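Local coordinates for small ribosomal subunit protein uS8 (Aquifex aeolicus, PDB 3RF2), which probably binds the central domain of 16S rRNA directly and helps coordinate assembly of the platform of the 30S subunit, at residues L37-K42 against I139-T144. Numbering follows the deposited sequence.
Sequences LDVLKK and IAIVST
Val39 and Ile141 meet at the middle of this contact, their side chains lying alongside and pointing opposite ways, with Val39 CG1 4.0 Å from Ile141 CG1. The valine methyl that does the touching stands anti to its own backbone nitrogen. The same CG1 approaches the end of Ile139 more loosely, 4.3 Å from Ile139 CD1. Leu40, one residue further along the helix, lies roughly perpendicular to Ile141, and its CD2 comes to 4.0 Å from Ile141 CD1. Ile141 therefore serves two helix residues with different atoms: chi1 of -66° sets CG1 against Val39, and the extended second torsion (167°) carries CD1 on to Leu40. Ile139 and Ile141 are alternate residues of the strand and both face the helix. The axes of segments 37-42 and 139-144 pass 10.0 Å apart at closest, running in roughly opposed directions (145°). Val148 touches both Val39 and Ile141, while Val167 of the adjoining strand 161-167 packs against both isoleucines. Leu37, turned away from the strand, packs on Ile46 and Trp49 of strand 46-51, while Leu40 touches both Ile141 and Ile46. In the two-domain S8 fold this is a contact between domains: helix 31-43 packs on the N-terminal sheet and, through Val39 and Leu40, meets strand 139-144 of the C-terminal part. There Lys42 adds a salt bridge to Glu153 of helix 151-156. All four touching side chains are buried and aliphatic, and the two segments bury just 153 Å² between them; a junction of such non-directional contacts rests on dispersion and the exclusion of water.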
# COMPACT_ATOMS: atom_id res chain seq x y z
N LEU A 37 3.26 -1.28 2.61
CA LEU A 37 3.04 -2.33 1.64
C LEU A 37 3.58 -3.65 2.14
O LEU A 37 3.04 -4.70 1.81
CB LEU A 37 3.68 -1.99 0.32
CG LEU A 37 3.02 -0.84 -0.43
CD1 LEU A 37 3.84 -0.46 -1.67
CD2 LEU A 37 1.68 -1.32 -0.82
N ASP A 38 4.64 -3.59 2.93
CA ASP A 38 5.23 -4.81 3.48
C ASP A 38 4.32 -5.43 4.53
O ASP A 38 4.21 -6.66 4.62
CB ASP A 38 6.62 -4.55 4.04
CG ASP A 38 7.72 -5.02 3.11
OD1 ASP A 38 7.64 -4.76 1.90
OD2 ASP A 38 8.66 -5.67 3.60
N VAL A 39 3.67 -4.57 5.31
CA VAL A 39 2.62 -5.07 6.20
C VAL A 39 1.48 -5.70 5.41
O VAL A 39 0.99 -6.78 5.74
CB VAL A 39 2.01 -3.95 7.07
CG1 VAL A 39 0.96 -4.56 8.03
CG2 VAL A 39 3.10 -3.17 7.83
N LEU A 40 1.04 -5.00 4.37
CA LEU A 40 -0.10 -5.46 3.58
C LEU A 40 0.19 -6.83 2.93
O LEU A 40 -0.69 -7.70 2.89
CB LEU A 40 -0.48 -4.42 2.52
CG LEU A 40 -1.14 -3.11 2.96
CD1 LEU A 40 -1.42 -2.23 1.76
CD2 LEU A 40 -2.44 -3.40 3.68
N LYS A 41 1.41 -7.00 2.44
CA LYS A 41 1.84 -8.27 1.84
C LYS A 41 1.91 -9.38 2.88
O LYS A 41 1.43 -10.50 2.68
CB LYS A 41 3.21 -8.11 1.21
CG LYS A 41 3.67 -9.36 0.45
CD LYS A 41 5.14 -9.23 0.14
CE LYS A 41 5.65 -10.41 -0.69
NZ LYS A 41 7.03 -10.12 -1.19
N LYS A 42 2.53 -9.06 4.01
CA LYS A 42 2.66 -10.00 5.11
C LYS A 42 1.29 -10.47 5.62
O LYS A 42 1.15 -11.62 6.02
CB LYS A 42 3.46 -9.35 6.24
CG LYS A 42 3.65 -10.24 7.46
CD LYS A 42 4.33 -9.49 8.60
CE LYS A 42 4.30 -10.32 9.88
NZ LYS A 42 2.90 -10.65 10.27
N ILE A 139 -7.10 -5.05 10.49
CA ILE A 139 -5.88 -4.58 11.12
C ILE A 139 -5.81 -3.08 11.16
O ILE A 139 -6.37 -2.39 10.30
CB ILE A 139 -4.62 -5.05 10.39
CG1 ILE A 139 -4.56 -4.45 8.98
CG2 ILE A 139 -4.54 -6.58 10.33
CD1 ILE A 139 -3.28 -4.85 8.21
N ALA A 140 -5.11 -2.57 12.16
CA ALA A 140 -4.64 -1.20 12.13
C ALA A 140 -3.18 -1.30 11.76
O ALA A 140 -2.47 -2.19 12.22
CB ALA A 140 -4.79 -0.53 13.49
N ILE A 141 -2.73 -0.39 10.90
CA ILE A 141 -1.31 -0.27 10.64
C ILE A 141 -0.78 0.90 11.45
O ILE A 141 -1.29 2.02 11.35
CB ILE A 141 -1.04 -0.07 9.13
CG1 ILE A 141 -1.45 -1.33 8.35
CG2 ILE A 141 0.42 0.28 8.93
CD1 ILE A 141 -1.52 -1.13 6.86
N VAL A 142 0.24 0.64 12.27
CA VAL A 142 0.72 1.61 13.24
C VAL A 142 2.21 1.87 13.13
O VAL A 142 3.02 0.94 13.09
CB VAL A 142 0.42 1.16 14.68
CG1 VAL A 142 -1.09 0.94 14.88
CG2 VAL A 142 1.17 -0.11 14.99
N SER A 143 2.58 3.15 13.12
CA SER A 143 3.99 3.53 13.10
C SER A 143 4.53 3.62 14.52
O SER A 143 4.19 4.54 15.26
CB SER A 143 4.17 4.87 12.38
OG SER A 143 5.52 5.28 12.43
N THR A 144 5.38 2.66 14.89
CA THR A 144 5.92 2.60 16.23
C THR A 144 7.38 3.02 16.23
O THR A 144 7.96 3.28 15.17
CB THR A 144 5.87 1.17 16.80
OG1 THR A 144 7.03 0.46 16.36
CG2 THR A 144 4.63 0.45 16.34